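Crh-like protein 5 (Neosartorya fumigata, PDB 6IBW) cuts chitin and transfers the released chains to 1,6-beta-glucan or to other chitin, cross-linking polysaccharides of the fungal cell wall and septa. Local coordinates at residues Thr61-Phe66 with Arg180-Ser185; Asp149-Ser154 with Arg161-Asn166. All coordinates share one frame; numbering follows the deposited sequence.

How the interactions relate
From the N terminus, strand 61-64 comes first, and its partner, strand 180-187, arrives only after more than a hundred residues; interaction 1 thus closes a long loop that is rich in strands and has no helix. Interaction 2 falls wholly within that loop: after strand 150-155 the chain turns back, and strand 158-164 pairs with it; the next strand along the chain is 180-187. The first contact joins two strands of the sheet that carries the chitin site, while the second makes a hairpin in the other large sheet of the GH16 domain. Their centres lie 22 Å apart and their nearest atoms about 11 Å, without touching.

Interaction 1: residues Thr61-Phe66 with Arg180-Ser185; sequences TIDTDF and RLRLGS. With NAG (2-acetamido-2-deoxy-beta-D-glucopyranose), chain C.
Thr64 OG1 is gripped twice: it accepts the backbone N-H of Leu181 (OG1 to N 3.1 Å) and donates to the carbonyl O of Phe66 at 2.7 Å. A chi1 of 57° sets the hydroxyl between backbone N and carbonyl carbon, within reach of both partners. The strands run antiparallel, with Ile62 and Leu183 exchanging two N-H...O bonds and Thr64 N reaching Leu181 O at 2.8 Å.

Asp63 and the two arginines share one face of the sheet. Asp63 OD2 sits over a face of the Arg180 guanidinium, 2.7 Å from NE, in a salt bridge of charge alone, because no N-H aims at the oxygen; Arg180 meets the carbonyl of Thr64 with its edge instead. Arg182 runs alongside Asp63 in the same direction, its CG and CD passing OD1. Further out its NE donates to O7 of the N-acetylglucosamine, 2.8 Å away, a bond consistent with the role of Arg182 as a chitin-binding residue. Thr61 CG2 flanks the same acetamide at the methyl C8 (3.6 Å), and Thr61 OG1, which is bonded to Ala59 O, also accepts a hydrogen bond from a water that bridges to the sugar O3.

On the other face Ile62 CG1 crosses Leu183 CB at 3.9 Å, against Phe51 of strand 50-53, and Leu181 and Leu183 rest on Val219 of strand 212-223. That face thus packs on the other sheet of the GH16 beta-jelly-roll sandwich; within the substrate-binding sheet the pair lies between strands 35-39 and 85-92.

Interaction 2: residues Asp149-Ser154 with Arg161-Asn166; sequences DAVTWS and RTLTYN
Strands 150-154 and 161-164 run antiparallel, with axes 4.6 Å apart; Val151 with Leu163 and Trp153 with Arg161 form the hydrogen-bonded pairs, each joined by two N-H...O bonds. The Trp153 N to Arg161 O bond is nearly straight (2.8 Å, 175° at the hydrogen), and a further bond, from Tyr165 N to Asp149 O, closes the far end of the ladder.

Arg161 dominates the side-chain contact. With CG anti to the backbone N (chi1 -177°) and every later torsion extended, it runs beside the Trp153 side chain, its aliphatic part passing over one face of the six-membered ring. CD comes closest, 3.4 Å from Trp153 CE3, as a CH-pi contact. Beyond it the guanidinium stacks almost flat, its plane turned 19° from the indole; CZ lies 4.5 Å from the centroid of the six-membered ring in an off-centre cation-pi contact. The far end of the arginine is held from outside, NH1 bonding Thr113 OG1 and Arg126 O.

Val151 CG1 sits against the opposite face, toward the rim, leaving the ring between an aliphatic branch and an arginine. Leu163 CB meets the ring's edge instead, 3.8 Å from CZ3. On the outer face Thr152 and Thr162 stand side by side, and Ala150 CB touches Thr162 CG2 at 4.0 Å.

This is a beta hairpin, extended by strand 140-146 beside 150-155. Its Trp153 face turns inward, packing on strands 98-105 and 110-116 and bonding NE1 to Asp100 O, the arrangement of a GH16 beta-jelly-roll sandwich, in which the sheet holding this hairpin backs the strand that bears the probable nucleophile, Glu98.

Interaction 1: residues Thr61-Phe66 with Arg180-Ser185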
ATOM      1  N   THR A  61       1.378  10.776  -3.887  1.00 28.79           N
ATOM      2  CA  THR A  61       1.137   9.767  -2.826  1.00 28.78           C
ATOM      3  C   THR A  61       0.327  10.375  -1.684  1.00 28.12           C
ATOM      4  O   THR A  61       0.537  11.565  -1.401  1.00 27.41           O
ATOM      5  CB  THR A  61       2.458   9.264  -2.243  1.00 29.31           C
ATOM      6  OG1 THR A  61       3.429   9.196  -3.280  1.00 29.18           O
ATOM      7  CG2 THR A  61       2.333   7.905  -1.600  1.00 31.15           C
ATOM      8  N   ILE A  62      -0.521   9.581  -1.023  1.00 25.98           N
ATOM      9  CA  ILE A  62      -1.198  10.012   0.233  1.00 24.89           C
ATOM     10  C   ILE A  62      -1.015   8.911   1.272  1.00 24.72           C
ATOM     11  O   ILE A  62      -1.228   7.758   0.944  1.00 25.72           O
ATOM     12  CB  ILE A  62      -2.678  10.399   0.015  1.00 23.67           C
ATOM     13  CG1 ILE A  62      -3.499   9.284  -0.643  1.00 23.02           C
ATOM     14  CG2 ILE A  62      -2.759  11.708  -0.755  1.00 23.40           C
ATOM     15  CD1 ILE A  62      -4.981   9.422  -0.453  1.00 22.24           C
ATOM     16  N   ASP A  63      -0.629   9.315   2.472  1.00 25.32           N
ATOM     17  CA  ASP A  63      -0.394   8.498   3.681  1.00 26.42           C
ATOM     18  C   ASP A  63      -1.528   8.730   4.672  1.00 26.22           C
ATOM     19  O   ASP A  63      -1.921   9.888   4.786  1.00 26.65           O
ATOM     20  CB  ASP A  63       0.777   9.104   4.429  1.00 30.34           C
ATOM     21  CG  ASP A  63       2.105   8.426   4.227  1.00 34.84           C
ATOM     22  OD1 ASP A  63       2.560   8.347   3.066  1.00 38.94           O
ATOM     23  OD2 ASP A  63       2.709   8.045   5.252  1.00 40.88           O
ATOM     24  N   THR A  64      -1.985   7.746   5.440  1.00 24.61           N
ATOM     25  CA  THR A  64      -2.951   8.039   6.531  1.00 23.64           C
ATOM     26  C   THR A  64      -2.162   8.678   7.674  1.00 25.08           C
ATOM     27  O   THR A  64      -0.984   8.342   7.828  1.00 25.82           O
ATOM     28  CB  THR A  64      -3.716   6.803   7.003  1.00 22.68           C
ATOM     29  OG1 THR A  64      -2.810   5.787   7.424  1.00 22.03           O
ATOM     30  CG2 THR A  64      -4.625   6.225   5.951  1.00 22.25           C
ATOM     31  N   ASP A  65      -2.773   9.584   8.429  1.00 26.94           N
ATOM     32  CA  ASP A  65      -2.127  10.212   9.611  1.00 27.76           C
ATOM     33  C   ASP A  65      -1.940   9.151  10.683  1.00 26.61           C
ATOM     34  O   ASP A  65      -0.955   9.225  11.452  1.00 27.24           O
ATOM     35  CB  ASP A  65      -2.982  11.328  10.198  1.00 30.62           C
ATOM     36  CG  ASP A  65      -2.820  12.602   9.416  1.00 32.41           C
ATOM     37  OD1 ASP A  65      -1.804  12.683   8.678  1.00 34.16           O
ATOM     38  OD2 ASP A  65      -3.716  13.468   9.530  1.00 31.59           O
ATOM     39  N   PHE A  66      -2.823   8.158  10.663  1.00 23.64           N
ATOM     40  CA  PHE A  66      -2.911   7.136  11.723  1.00 24.00           C
ATOM     41  C   PHE A  66      -2.318   5.803  11.276  1.00 23.85           C
ATOM     42  O   PHE A  66      -2.120   5.560  10.074  1.00 25.80           O
ATOM     43  CB  PHE A  66      -4.369   6.936  12.091  1.00 24.86           C
ATOM     44  CG  PHE A  66      -5.249   6.523  10.942  1.00 23.99           C
ATOM     45  CD1 PHE A  66      -5.253   5.216  10.486  1.00 23.83           C
ATOM     46  CD2 PHE A  66      -6.092   7.441  10.335  1.00 23.44           C
ATOM     47  CE1 PHE A  66      -6.099   4.836   9.454  1.00 23.85           C
ATOM     48  CE2 PHE A  66      -6.921   7.065   9.289  1.00 23.32           C
ATOM     49  CZ  PHE A  66      -6.928   5.760   8.853  1.00 23.54           C
ATOM     50  N   ARG A 180       0.561   2.133   8.360  1.00 22.65           N
ATOM     51  CA  ARG A 180      -0.231   3.250   7.793  1.00 22.85           C
ATOM     52  C   ARG A 180      -0.570   2.876   6.354  1.00 21.57           C
ATOM     53  O   ARG A 180       0.159   2.104   5.771  1.00 21.21           O
ATOM     54  CB  ARG A 180       0.553   4.560   7.880  1.00 24.19           C
ATOM     55  CG  ARG A 180       2.007   4.446   7.451  1.00 25.00           C
ATOM     56  CD  ARG A 180       2.658   5.768   7.100  1.00 26.49           C
ATOM     57  NE  ARG A 180       1.819   6.900   7.475  1.00 28.06           N
ATOM     58  CZ  ARG A 180       2.181   7.976   8.188  1.00 28.85           C
ATOM     59  NH1 ARG A 180       3.416   8.106   8.647  1.00 27.60           N
ATOM     60  NH2 ARG A 180       1.289   8.928   8.443  1.00 29.90           N
ATOM     61  N   LEU A 181      -1.668   3.370   5.814  1.00 22.33           N
ATOM     62  CA  LEU A 181      -2.002   3.101   4.396  1.00 22.43           C
ATOM     63  C   LEU A 181      -1.452   4.250   3.543  1.00 22.32           C
ATOM     64  O   LEU A 181      -1.699   5.412   3.896  1.00 20.65           O
ATOM     65  CB  LEU A 181      -3.511   2.922   4.258  1.00 21.57           C
ATOM     66  CG  LEU A 181      -4.015   2.623   2.845  1.00 20.70           C
ATOM     67  CD1 LEU A 181      -3.431   1.332   2.293  1.00 19.89           C
ATOM     68  CD2 LEU A 181      -5.526   2.531   2.841  1.00 20.59           C
ATOM     69  N   ARG A 182      -0.714   3.908   2.487  1.00 22.42           N
ATOM     70  CA  ARG A 182      -0.221   4.850   1.454  1.00 22.55           C
ATOM     71  C   ARG A 182      -0.888   4.496   0.137  1.00 22.15           C
ATOM     72  O   ARG A 182      -0.901   3.299  -0.226  1.00 21.75           O
ATOM     73  CB  ARG A 182       1.276   4.687   1.225  1.00 24.55           C
ATOM     74  CG  ARG A 182       2.153   5.683   1.956  1.00 28.32           C
ATOM     75  CD  ARG A 182       3.443   5.939   1.179  1.00 30.93           C
ATOM     76  NE  ARG A 182       4.184   4.708   0.967  1.00 33.52           N
ATOM     77  CZ  ARG A 182       4.912   4.095   1.895  1.00 35.31           C
ATOM     78  NH1 ARG A 182       5.000   4.606   3.115  1.00 36.12           N
ATOM     79  NH2 ARG A 182       5.539   2.970   1.590  1.00 35.20           N
ATOM     80  N   LEU A 183      -1.412   5.484  -0.572  1.00 21.05           N
ATOM     81  CA  LEU A 183      -1.926   5.258  -1.940  1.00 20.54           C
ATOM     82  C   LEU A 183      -1.113   6.149  -2.873  1.00 21.26           C
ATOM     83  O   LEU A 183      -0.877   7.305  -2.505  1.00 20.98           O
ATOM     84  CB  LEU A 183      -3.415   5.595  -1.969  1.00 20.27           C
ATOM     85  CG  LEU A 183      -4.306   4.726  -1.090  1.00 20.28           C
ATOM     86  CD1 LEU A 183      -5.691   5.345  -0.993  1.00 20.19           C
ATOM     87  CD2 LEU A 183      -4.370   3.294  -1.613  1.00 20.19           C
ATOM     88  N   GLY A 184      -0.686   5.652  -4.029  1.00 22.20           N
ATOM     89  CA  GLY A 184       0.051   6.510  -4.972  1.00 22.57           C
ATOM     90  C   GLY A 184       0.259   5.886  -6.330  1.00 22.36           C
ATOM     91  O   GLY A 184       0.072   4.676  -6.493  1.00 24.10           O
ATOM     92  N   SER A 185       0.644   6.706  -7.292  1.00 20.72           N
ATOM     93  CA  SER A 185       1.062   6.243  -8.627  1.00 19.91           C
ATOM     94  C   SER A 185       2.462   6.787  -8.868  1.00 19.80           C
ATOM     95  O   SER A 185       2.792   7.863  -8.364  1.00 20.03           O
ATOM     96  CB  SER A 185       0.081   6.688  -9.663  1.00 20.20           C
ATOM     97  OG  SER A 185      -0.059   8.109  -9.654  1.00 19.27           O
TER
HETATM   98  C1  NAG C   2       7.081   3.593  -4.221  1.00 30.28           C
HETATM   99  C2  NAG C   2       6.442   4.920  -3.871  1.00 29.35           C
HETATM  100  C3  NAG C   2       6.822   5.999  -4.863  1.00 29.45           C
HETATM  101  C4  NAG C   2       8.327   6.026  -5.047  1.00 30.82           C
HETATM  102  C5  NAG C   2       8.805   4.627  -5.447  1.00 30.46           C
HETATM  103  C6  NAG C   2      10.294   4.550  -5.758  1.00 30.82           C
HETATM  104  C7  NAG C   2       4.291   4.545  -2.785  1.00 26.69           C
HETATM  105  C8  NAG C   2       2.801   4.540  -2.903  1.00 27.22           C
HETATM  106  N2  NAG C   2       4.995   4.816  -3.866  1.00 28.14           N
HETATM  107  O3  NAG C   2       6.304   7.222  -4.342  1.00 29.31           O
HETATM  108  O4  NAG C   2       8.672   6.977  -6.067  1.00 33.30           O
HETATM  109  O5  NAG C   2       8.491   3.735  -4.396  1.00 29.73           O
HETATM  110  O6  NAG C   2      11.054   4.715  -4.558  1.00 31.70           O
HETATM  111  O7  NAG C   2       4.824   4.315  -1.741  1.00 26.00           O
HETATM  112  O   HOH W   1       3.573   7.359  -5.244  1.00 10.47           O

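Interaction 2: residues Asp149-Ser154 with Arg161-Asn166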
ATOM      1  N   ASP A 149      -1.919 -14.652  12.362  1.00 32.08           N
ATOM      2  CA  ASP A 149      -1.775 -15.979  11.714  1.00 33.70           C
ATOM      3  C   ASP A 149      -1.534 -15.819  10.210  1.00 28.61           C
ATOM      4  O   ASP A 149      -0.801 -16.627   9.669  1.00 24.98           O
ATOM      5  CB  ASP A 149      -3.002 -16.847  11.987  1.00 38.11           C
ATOM      6  CG  ASP A 149      -3.387 -16.855  13.453  1.00 42.63           C
ATOM      7  OD1 ASP A 149      -2.579 -17.350  14.278  1.00 45.51           O
ATOM      8  OD2 ASP A 149      -4.463 -16.313  13.758  1.00 49.78           O
ATOM      9  N   ALA A 150      -2.151 -14.855   9.541  1.00 27.12           N
ATOM     10  CA  ALA A 150      -1.994 -14.747   8.074  1.00 24.60           C
ATOM     11  C   ALA A 150      -2.360 -13.365   7.546  1.00 22.03           C
ATOM     12  O   ALA A 150      -3.168 -12.681   8.159  1.00 19.48           O
ATOM     13  CB  ALA A 150      -2.816 -15.806   7.384  1.00 24.84           C
ATOM     14  N   VAL A 151      -1.765 -13.013   6.411  1.00 20.95           N
ATOM     15  CA  VAL A 151      -2.180 -11.878   5.548  1.00 19.29           C
ATOM     16  C   VAL A 151      -2.954 -12.482   4.376  1.00 18.12           C
ATOM     17  O   VAL A 151      -2.452 -13.434   3.758  1.00 16.31           O
ATOM     18  CB  VAL A 151      -0.952 -11.089   5.080  1.00 19.60           C
ATOM     19  CG1 VAL A 151      -1.316 -10.020   4.059  1.00 19.77           C
ATOM     20  CG2 VAL A 151      -0.194 -10.506   6.260  1.00 19.83           C
ATOM     21  N   THR A 152      -4.160 -11.995   4.106  1.00 17.81           N
ATOM     22  CA  THR A 152      -4.963 -12.523   2.981  1.00 17.85           C
ATOM     23  C   THR A 152      -5.179 -11.391   1.985  1.00 17.35           C
ATOM     24  O   THR A 152      -5.455 -10.297   2.417  1.00 18.96           O
ATOM     25  CB  THR A 152      -6.238 -13.198   3.485  1.00 18.08           C
ATOM     26  OG1 THR A 152      -5.836 -14.050   4.559  1.00 18.60           O
ATOM     27  CG2 THR A 152      -6.938 -14.012   2.418  1.00 17.76           C
ATOM     28  N   TRP A 153      -4.992 -11.669   0.702  1.00 15.95           N
ATOM     29  CA  TRP A 153      -5.211 -10.723  -0.410  1.00 14.85           C
ATOM     30  C   TRP A 153      -6.465 -11.176  -1.147  1.00 15.38           C
ATOM     31  O   TRP A 153      -6.501 -12.339  -1.572  1.00 14.48           O
ATOM     32  CB  TRP A 153      -4.029 -10.770  -1.356  1.00 14.21           C
ATOM     33  CG  TRP A 153      -2.793 -10.028  -0.966  1.00 13.54           C
ATOM     34  CD1 TRP A 153      -2.469  -8.759  -1.333  1.00 13.27           C
ATOM     35  CD2 TRP A 153      -1.640 -10.560  -0.295  1.00 12.91           C
ATOM     36  NE1 TRP A 153      -1.216  -8.446  -0.887  1.00 12.99           N
ATOM     37  CE2 TRP A 153      -0.686  -9.536  -0.252  1.00 12.67           C
ATOM     38  CE3 TRP A 153      -1.337 -11.784   0.304  1.00 13.05           C
ATOM     39  CZ2 TRP A 153       0.554  -9.711   0.343  1.00 12.67           C
ATOM     40  CZ3 TRP A 153      -0.113 -11.954   0.902  1.00 12.68           C
ATOM     41  CH2 TRP A 153       0.819 -10.932   0.911  1.00 12.66           C
ATOM     42  N   SER A 154      -7.468 -10.317  -1.288  1.00 16.03           N
ATOM     43  CA  SER A 154      -8.726 -10.686  -1.972  1.00 15.96           C
ATOM     44  C   SER A 154      -9.021  -9.635  -3.027  1.00 15.98           C
ATOM     45  O   SER A 154      -8.596  -8.503  -2.834  1.00 15.56           O
ATOM     46  CB  SER A 154      -9.830 -10.827  -0.979  1.00 16.86           C
ATOM     47  OG  SER A 154      -9.331 -11.353   0.244  1.00 17.15           O
ATOM     48  N   ARG A 161      -4.525 -14.637  -2.601  1.00 14.55           N
ATOM     49  CA  ARG A 161      -3.252 -15.046  -1.969  1.00 14.98           C
ATOM     50  C   ARG A 161      -3.370 -15.086  -0.452  1.00 15.84           C
ATOM     51  O   ARG A 161      -3.983 -14.218   0.111  1.00 16.15           O
ATOM     52  CB  ARG A 161      -2.129 -14.088  -2.349  1.00 14.66           C
ATOM     53  CG  ARG A 161      -0.781 -14.501  -1.784  1.00 14.69           C
ATOM     54  CD  ARG A 161       0.296 -13.517  -2.180  1.00 14.78           C
ATOM     55  NE  ARG A 161       1.576 -13.910  -1.638  1.00 14.92           N
ATOM     56  CZ  ARG A 161       2.711 -13.258  -1.837  1.00 15.69           C
ATOM     57  NH1 ARG A 161       2.751 -12.203  -2.627  1.00 16.09           N
ATOM     58  NH2 ARG A 161       3.826 -13.677  -1.267  1.00 16.32           N
ATOM     59  N   THR A 162      -2.762 -16.076   0.181  1.00 16.97           N
ATOM     60  CA  THR A 162      -2.662 -16.165   1.653  1.00 17.57           C
ATOM     61  C   THR A 162      -1.194 -16.336   2.021  1.00 17.47           C
ATOM     62  O   THR A 162      -0.552 -17.171   1.428  1.00 16.99           O
ATOM     63  CB  THR A 162      -3.475 -17.342   2.204  1.00 18.41           C
ATOM     64  OG1 THR A 162      -4.826 -17.240   1.760  1.00 18.22           O
ATOM     65  CG2 THR A 162      -3.468 -17.389   3.715  1.00 19.01           C
ATOM     66  N   LEU A 163      -0.689 -15.521   2.932  1.00 18.95           N
ATOM     67  CA  LEU A 163       0.668 -15.673   3.502  1.00 18.47           C
ATOM     68  C   LEU A 163       0.470 -16.025   4.970  1.00 18.17           C
ATOM     69  O   LEU A 163      -0.059 -15.178   5.694  1.00 15.95           O
ATOM     70  CB  LEU A 163       1.444 -14.364   3.344  1.00 18.25           C
ATOM     71  CG  LEU A 163       2.740 -14.306   4.147  1.00 18.64           C
ATOM     72  CD1 LEU A 163       3.848 -15.034   3.421  1.00 18.64           C
ATOM     73  CD2 LEU A 163       3.142 -12.879   4.453  1.00 19.10           C
ATOM     74  N   THR A 164       0.809 -17.248   5.373  1.00 18.99           N
ATOM     75  CA  THR A 164       0.688 -17.623   6.798  1.00 19.53           C
ATOM     76  C   THR A 164       1.954 -17.175   7.514  1.00 21.04           C
ATOM     77  O   THR A 164       2.949 -16.977   6.869  1.00 23.07           O
ATOM     78  CB  THR A 164       0.310 -19.088   6.985  1.00 19.07           C
ATOM     79  OG1 THR A 164       1.378 -19.920   6.558  1.00 19.22           O
ATOM     80  CG2 THR A 164      -0.943 -19.459   6.227  1.00 19.32           C
ATOM     81  N   TYR A 165       1.867 -16.995   8.819  1.00 24.04           N
ATOM     82  CA  TYR A 165       2.951 -16.511   9.704  1.00 25.32           C
ATOM     83  C   TYR A 165       4.238 -17.309   9.455  1.00 26.22           C
ATOM     84  O   TYR A 165       5.285 -16.698   9.518  1.00 28.36           O
ATOM     85  CB  TYR A 165       2.459 -16.613  11.151  1.00 27.05           C
ATOM     86  CG  TYR A 165       3.426 -16.130  12.195  1.00 28.38           C
ATOM     87  CD1 TYR A 165       3.514 -14.781  12.503  1.00 29.32           C
ATOM     88  CD2 TYR A 165       4.216 -17.021  12.902  1.00 29.28           C
ATOM     89  CE1 TYR A 165       4.372 -14.333  13.493  1.00 31.30           C
ATOM     90  CE2 TYR A 165       5.076 -16.591  13.895  1.00 30.67           C
ATOM     91  CZ  TYR A 165       5.167 -15.240  14.177  1.00 31.04           C
ATOM     92  OH  TYR A 165       6.031 -14.813  15.132  1.00 31.35           O
ATOM     93  N   ASN A 166       4.167 -18.617   9.185  1.00 27.30           N
ATOM     94  CA  ASN A 166       5.379 -19.471   9.083  1.00 27.72           C
ATOM     95  C   ASN A 166       5.929 -19.454   7.655  1.00 29.32           C
ATOM     96  O   ASN A 166       7.106 -19.818   7.525  1.00 32.27           O
ATOM     97  CB  ASN A 166       5.118 -20.915   9.516  1.00 27.56           C
TER